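Local coordinates for carbohydrate deacetylase (Enterococcus faecalis, PDB 2I5I), which probably removes acetyl groups from acetylated carbohydrates in a magnesium-dependent hydrolysis, a step in the breakdown of oligosaccharides, at residues A[7-12]-A[31-36]; A[23-28]-A[54-59]; A[68-73]-A[223-228]. One frame throughout, in Å; residues are numbered along the deposited sequence.

Contact 1 of 3, residues A[7-12]-A[31-36]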
# COMPACT_ATOMS: atom_id res chain seq x y z
N LEU A 7 4.15 7.71 -29.78
CA LEU A 7 2.71 7.86 -29.78
C LEU A 7 2.17 7.94 -28.34
O LEU A 7 2.31 7.00 -27.58
CB LEU A 7 2.02 6.70 -30.49
CG LEU A 7 0.49 6.75 -30.48
CD1 LEU A 7 -0.03 8.01 -31.15
CD2 LEU A 7 -0.13 5.54 -31.18
N ILE A 8 1.62 9.09 -28.03
CA ILE A 8 0.93 9.38 -26.79
C ILE A 8 -0.56 9.15 -27.08
O ILE A 8 -1.14 9.74 -27.98
CB ILE A 8 1.20 10.82 -26.36
CG1 ILE A 8 2.67 11.14 -26.13
CG2 ILE A 8 0.36 11.15 -25.13
CD1 ILE A 8 2.93 12.62 -25.96
N ILE A 9 -1.17 8.26 -26.34
CA ILE A 9 -2.59 7.93 -26.34
C ILE A 9 -3.12 8.42 -25.00
O ILE A 9 -2.84 7.89 -23.94
CB ILE A 9 -2.86 6.43 -26.56
CG1 ILE A 9 -2.16 5.95 -27.82
CG2 ILE A 9 -4.34 6.12 -26.61
CD1 ILE A 9 -2.35 4.51 -28.19
N ASN A 10 -3.86 9.53 -25.11
CA ASN A 10 -4.24 10.27 -23.91
C ASN A 10 -5.75 10.23 -23.77
O ASN A 10 -6.49 10.64 -24.67
CB ASN A 10 -3.76 11.73 -23.93
CG ASN A 10 -4.11 12.46 -22.64
OD1 ASN A 10 -3.28 12.60 -21.73
ND2 ASN A 10 -5.33 12.94 -22.59
N ALA A 11 -6.18 9.76 -22.61
CA ALA A 11 -7.60 9.74 -22.28
C ALA A 11 -8.01 11.06 -21.66
O ALA A 11 -7.50 11.44 -20.60
CB ALA A 11 -7.90 8.59 -21.31
N ASP A 12 -8.92 11.78 -22.28
CA ASP A 12 -9.41 13.01 -21.68
C ASP A 12 -10.45 12.73 -20.58
O ASP A 12 -11.13 11.69 -20.61
CB ASP A 12 -10.00 13.90 -22.78
CG ASP A 12 -8.97 14.36 -23.78
OD1 ASP A 12 -7.79 13.95 -23.70
OD2 ASP A 12 -9.34 15.16 -24.68
N GLY A 31 -4.88 -1.98 -21.65
CA GLY A 31 -4.98 -1.49 -23.01
C GLY A 31 -3.83 -0.55 -23.36
O GLY A 31 -2.79 -0.59 -22.72
N VAL A 32 -4.03 0.31 -24.36
CA VAL A 32 -2.87 1.09 -24.83
C VAL A 32 -2.88 2.55 -24.42
O VAL A 32 -2.01 3.32 -24.86
CB VAL A 32 -2.77 0.96 -26.37
CG1 VAL A 32 -2.43 -0.48 -26.75
CG2 VAL A 32 -4.04 1.42 -27.05
N VAL A 33 -3.78 3.00 -23.56
CA VAL A 33 -3.78 4.36 -23.03
C VAL A 33 -2.54 4.57 -22.18
O VAL A 33 -2.26 3.82 -21.23
CB VAL A 33 -5.04 4.69 -22.21
CG1 VAL A 33 -4.91 6.04 -21.52
CG2 VAL A 33 -6.27 4.64 -23.11
N THR A 34 -1.74 5.59 -22.50
CA THR A 34 -0.49 5.80 -21.77
C THR A 34 -0.50 7.03 -20.88
O THR A 34 0.40 7.23 -20.05
CB THR A 34 0.70 5.95 -22.75
OG1 THR A 34 0.54 7.25 -23.34
CG2 THR A 34 0.67 4.94 -23.88
N SER A 35 -1.52 7.85 -21.04
CA SER A 35 -1.66 9.13 -20.38
C SER A 35 -3.12 9.51 -20.21
O SER A 35 -3.98 8.98 -20.94
CB SER A 35 -0.94 10.16 -21.26
OG SER A 35 -1.06 11.47 -20.75
N THR A 36 -3.39 10.42 -19.29
CA THR A 36 -4.70 11.03 -19.14
C THR A 36 -4.54 12.47 -18.71
O THR A 36 -3.49 12.87 -18.19
CB THR A 36 -5.56 10.23 -18.15
OG1 THR A 36 -6.94 10.63 -18.15
CG2 THR A 36 -5.02 10.46 -16.74
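Asn10 CG, Ser35 OG and Thr36 OG1 each stand anti to their own backbone N, with chi1 of -177° for Asn10 and -169° for Thr36. This turns all three polar groups to the line where strand 6-11 meets strand 35-38. The strands are parallel neighbours in the central sheet of the YdjC-family fold, joined by a beta-alpha-beta crossover through helix 18-29. Asn10 pairs with Ser35 and Ala11 with Thr36. Ala11 N gives a nearly straight bond to Ser35 O at 2.9 Å. Ile9 O takes two backbone donors in its carbonyl plane: Thr34 N at 2.9 Å and Ser35 N, less straight, at 3.2 Å. On the Asn10 face, Ser35 OG donates to an in-plane lone pair of Asn10 OD1 at 2.7 Å. The amide nitrogen of Asn10 turns to Asp12 OD1 in a weak bond, and Asp12 also forms a salt bridge with Arg156. Before the paired residues, apolar side chains pack beside these backbone bonds. Ile9 crosses Val32 obliquely and brings CD1 to 3.7 Å from Val32 CG2, beside Leu255 of strand 254-256. The OG1 of Thr34 bonds to Ala256 O. Val33 CG1 rests on Ala11 CB at 3.9 Å. On the face that carries Ala11 and Thr36, Thr36 OG1 donates to Ala11 O at 2.6 Å, from 28° above the carbonyl plane.

Contact 2 of 3, residues A[23-28]-A[54-59]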
# COMPACT_ATOMS: atom_id res chain seq x y z
N GLY A 23 -12.96 3.69 -15.92
CA GLY A 23 -12.85 3.28 -17.31
C GLY A 23 -11.51 3.66 -17.91
O GLY A 23 -10.91 2.88 -18.64
N ILE A 24 -11.03 4.86 -17.57
CA ILE A 24 -9.68 5.22 -18.04
C ILE A 24 -8.62 4.31 -17.45
O ILE A 24 -7.73 3.83 -18.15
CB ILE A 24 -9.38 6.69 -17.70
CG1 ILE A 24 -10.23 7.63 -18.57
CG2 ILE A 24 -7.92 7.03 -17.86
CD1 ILE A 24 -10.36 9.03 -18.02
N ILE A 25 -8.69 4.03 -16.14
CA ILE A 25 -7.70 3.14 -15.54
C ILE A 25 -7.69 1.79 -16.22
O ILE A 25 -6.61 1.23 -16.45
CB ILE A 25 -7.95 3.04 -14.02
CG1 ILE A 25 -7.57 4.33 -13.29
CG2 ILE A 25 -7.22 1.84 -13.41
CD1 ILE A 25 -7.91 4.44 -11.81
N GLU A 26 -8.85 1.25 -16.59
CA GLU A 26 -8.94 -0.02 -17.31
C GLU A 26 -8.22 -0.01 -18.65
O GLU A 26 -7.49 -0.91 -19.04
CB GLU A 26 -10.42 -0.35 -17.50
CG GLU A 26 -10.68 -1.69 -18.15
CD GLU A 26 -10.36 -2.92 -17.33
OE1 GLU A 26 -10.11 -2.82 -16.11
OE2 GLU A 26 -10.35 -4.02 -17.93
N ALA A 27 -8.50 1.06 -19.39
CA ALA A 27 -7.94 1.28 -20.71
C ALA A 27 -6.43 1.42 -20.66
O ALA A 27 -5.74 1.07 -21.61
CB ALA A 27 -8.60 2.54 -21.29
N HIS A 28 -5.89 1.91 -19.54
CA HIS A 28 -4.44 1.96 -19.40
C HIS A 28 -3.86 0.61 -19.00
O HIS A 28 -2.93 0.10 -19.63
CB HIS A 28 -4.06 3.02 -18.36
CG HIS A 28 -2.66 2.99 -17.87
ND1 HIS A 28 -1.61 3.41 -18.67
CD2 HIS A 28 -2.10 2.61 -16.70
CE1 HIS A 28 -0.47 3.28 -18.01
NE2 HIS A 28 -0.74 2.81 -16.81
N ILE A 54 -2.95 4.53 -6.14
CA ILE A 54 -2.88 3.18 -5.54
C ILE A 54 -3.12 2.10 -6.57
O ILE A 54 -2.57 1.00 -6.37
CB ILE A 54 -3.84 3.04 -4.36
CG1 ILE A 54 -5.32 3.01 -4.72
CG2 ILE A 54 -3.57 4.16 -3.35
CD1 ILE A 54 -6.23 2.83 -3.52
N SER A 55 -3.91 2.36 -7.61
CA SER A 55 -4.26 1.29 -8.55
C SER A 55 -3.75 1.51 -9.97
O SER A 55 -3.79 0.55 -10.76
CB SER A 55 -5.78 1.10 -8.51
OG SER A 55 -6.48 2.00 -9.31
N ALA A 56 -3.23 2.68 -10.34
CA ALA A 56 -2.65 2.89 -11.67
C ALA A 56 -1.36 3.70 -11.59
O ALA A 56 -1.26 4.74 -12.25
CB ALA A 56 -3.65 3.61 -12.57
N PRO A 57 -0.38 3.29 -10.80
CA PRO A 57 0.81 4.10 -10.52
C PRO A 57 1.65 4.36 -11.77
O PRO A 57 2.49 5.27 -11.77
CB PRO A 57 1.63 3.24 -9.54
CG PRO A 57 1.14 1.84 -9.79
CD PRO A 57 -0.32 1.99 -10.10
N THR A 58 1.46 3.58 -12.83
CA THR A 58 2.19 3.78 -14.06
C THR A 58 1.55 4.84 -14.95
O THR A 58 2.07 5.16 -16.03
CB THR A 58 2.31 2.47 -14.86
OG1 THR A 58 1.02 1.89 -15.04
CG2 THR A 58 3.13 1.44 -14.08
N LEU A 59 0.39 5.36 -14.55
CA LEU A 59 -0.35 6.22 -15.49
C LEU A 59 0.13 7.66 -15.44
O LEU A 59 0.21 8.26 -14.37
CB LEU A 59 -1.84 6.12 -15.21
CG LEU A 59 -2.77 7.05 -16.00
CD1 LEU A 59 -2.63 6.80 -17.49
CD2 LEU A 59 -4.22 6.89 -15.57
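The tight part of this contact is the imidazole of His28, near the C-terminal end of helix 18-29. Its CG lies anti to the backbone N (chi1 167°), so the ring reaches across to the turn at 56-59. At the ring edge, NE2 shares a hydrogen bond of 2.7 Å with Thr58 OG1, almost straight at 165°. Either atom could be the donor. ND1 bonds to Val33 O, so both ring nitrogens are held and the ring's rotation is fixed. Leu59 lies over one face: its CB sits 3.9 Å from the ring centroid in a CH-pi contact. Its CD1 reaches on to 3.7 Å from His28 ND1. The other end is looser. Ile25 CG1 meets Ala56 CB at 4.1 Å, and Ile25 CD1 approaches Ser55 OG at 3.8 Å. That hydroxyl bonds back to Ser51 O in its own helix. At this end Ser55 packs on Ile54 of the third subunit; beside the histidine, Thr58 meets Ser120 of the second. A type I beta turn, closed by Leu59 N to Ala56 O, follows helix 45-55. This is the packing of successive beta-alpha units in the parallel alpha/beta fold of the YdjC family: helix 18-29 lies against the link from helix 45-55 to strand 60-65.

Contact 3 of 3, residues A[68-73]-A[223-228]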
# COMPACT_ATOMS: atom_id res chain seq x y z
N THR A 68 -15.75 25.47 -19.99
CA THR A 68 -17.06 25.12 -20.53
C THR A 68 -17.62 23.84 -19.92
O THR A 68 -18.57 23.26 -20.45
CB THR A 68 -16.97 24.91 -22.06
OG1 THR A 68 -16.09 23.80 -22.31
CG2 THR A 68 -16.35 26.09 -22.79
N LEU A 69 -17.05 23.37 -18.81
CA LEU A 69 -17.49 22.09 -18.24
C LEU A 69 -18.94 22.23 -17.76
O LEU A 69 -19.27 23.04 -16.90
CB LEU A 69 -16.59 21.63 -17.12
CG LEU A 69 -16.84 20.28 -16.43
CD1 LEU A 69 -16.56 19.11 -17.36
CD2 LEU A 69 -15.97 20.15 -15.19
N ASN A 70 -19.78 21.40 -18.37
CA ASN A 70 -21.18 21.36 -18.05
C ASN A 70 -21.35 21.12 -16.55
O ASN A 70 -20.74 20.23 -15.99
CB ASN A 70 -21.87 20.30 -18.91
CG ASN A 70 -23.37 20.23 -18.72
OD1 ASN A 70 -23.83 19.13 -18.42
ND2 ASN A 70 -24.13 21.30 -18.89
N GLN A 71 -22.16 21.96 -15.93
CA GLN A 71 -22.67 21.86 -14.58
C GLN A 71 -21.60 22.04 -13.53
O GLN A 71 -21.71 21.62 -12.37
CB GLN A 71 -23.39 20.52 -14.40
CG GLN A 71 -24.71 20.47 -15.19
CD GLN A 71 -25.27 19.06 -15.15
OE1 GLN A 71 -25.47 18.45 -16.21
NE2 GLN A 71 -25.46 18.56 -13.95
N ALA A 72 -20.53 22.73 -13.92
CA ALA A 72 -19.48 23.03 -12.96
C ALA A 72 -19.22 24.54 -12.92
O ALA A 72 -19.64 25.28 -13.81
CB ALA A 72 -18.21 22.29 -13.33
N LYS A 73 -18.54 24.94 -11.88
CA LYS A 73 -18.17 26.32 -11.63
C LYS A 73 -16.65 26.45 -11.72
O LYS A 73 -15.92 25.49 -11.51
CB LYS A 73 -18.62 26.75 -10.24
CG LYS A 73 -20.10 26.56 -9.94
CD LYS A 73 -20.48 27.15 -8.60
CE LYS A 73 -21.94 27.54 -8.58
NZ LYS A 73 -22.34 28.20 -7.32
N GLN A 223 -23.95 10.02 -17.27
CA GLN A 223 -25.19 10.17 -18.03
C GLN A 223 -25.85 11.53 -17.84
O GLN A 223 -26.51 12.08 -18.73
CB GLN A 223 -26.19 9.12 -17.58
CG GLN A 223 -26.15 7.74 -18.22
CD GLN A 223 -27.54 7.11 -18.12
OE1 GLN A 223 -28.18 7.25 -17.08
NE2 GLN A 223 -27.97 6.45 -19.18
N ASN A 224 -25.70 12.07 -16.64
CA ASN A 224 -26.35 13.30 -16.25
C ASN A 224 -25.64 14.51 -16.89
O ASN A 224 -26.26 15.55 -17.08
CB ASN A 224 -26.32 13.47 -14.74
CG ASN A 224 -27.29 12.53 -14.01
OD1 ASN A 224 -28.16 11.92 -14.62
ND2 ASN A 224 -27.12 12.44 -12.70
N GLN A 225 -24.36 14.32 -17.17
CA GLN A 225 -23.42 15.39 -17.38
C GLN A 225 -22.82 15.48 -18.77
O GLN A 225 -22.45 16.59 -19.16
CB GLN A 225 -22.25 15.27 -16.35
CG GLN A 225 -22.36 16.45 -15.37
CD GLN A 225 -22.00 17.72 -16.12
OE1 GLN A 225 -22.80 18.62 -16.36
NE2 GLN A 225 -20.76 17.81 -16.56
N SER A 226 -22.75 14.34 -19.45
CA SER A 226 -22.27 14.42 -20.82
C SER A 226 -23.14 13.77 -21.88
O SER A 226 -23.53 12.61 -21.80
CB SER A 226 -20.90 13.72 -20.92
OG SER A 226 -20.19 14.45 -21.91
N GLY A 227 -23.39 14.56 -22.94
CA GLY A 227 -24.02 14.02 -24.12
C GLY A 227 -23.20 12.96 -24.83
O GLY A 227 -23.80 12.18 -25.56
N TYR A 228 -21.88 12.91 -24.64
CA TYR A 228 -21.05 11.84 -25.15
C TYR A 228 -20.90 10.78 -24.06
O TYR A 228 -20.03 10.89 -23.19
CB TYR A 228 -19.66 12.31 -25.60
CG TYR A 228 -18.88 11.30 -26.43
CD1 TYR A 228 -19.40 10.74 -27.58
CD2 TYR A 228 -17.60 10.88 -26.07
CE1 TYR A 228 -18.70 9.82 -28.35
CE2 TYR A 228 -16.89 9.97 -26.82
CZ TYR A 228 -17.43 9.43 -27.97
OH TYR A 228 -16.74 8.52 -28.72
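Polar side chains dominate this surface contact, and Gln225 lies at its centre. Its chain bends at chi2 (-70°), which lays the amide against the tip of the loop 68-73. The amides of Asn70 and Gln225 slide past each other in opposite directions, with their planes 17° apart. Gln71 is extended beyond CG and meets Gln225 tip to tip, its amide plane turned 85° from that of Gln225. Nonpolar packing is slight: the side chain of Leu69 lies near the amide of Gln225, and both residues touch Tyr16. The backbone sets the shape of each side. A type II beta turn runs from Leu69 to Ala72, with Ala72 N bonded to Leu69 O at 3.3 Å, and it presents Asn70 and Gln71 at its corners. Across from them, helix 220-225 ends and Ser226 is the first residue to leave helical angles. The contact thus bridges two excursions from the central sheet. Residues 68-73 belong to the long loop between strand 60-65 and helix 94-97, while Gln225 closes the helix that comes after strand 208-213.

Contacts 1 and 2 adjoin, with centres 10 Å apart, and their segments alternate along the chain. The His28 imidazole joins the two through Val33 O. Beside it Val33 CG2 packs on Ala27 CB at 3.6 Å, and Ala11 CB packs on Ile24 CG1 at 3.7 Å. Helix 18-29 thus packs on the strands of contact 1. Contact 3 stands apart, its centre about 22 Å from that of contact 1 and about 23 Å from that of contact 2. It is closest to the predicted magnesium ligand His130, about 4 Å from the side chain of Leu69. Asn10 of contact 1 and Ile24 of contact 2 each lie about 11 Å from His130, side chain to side chain.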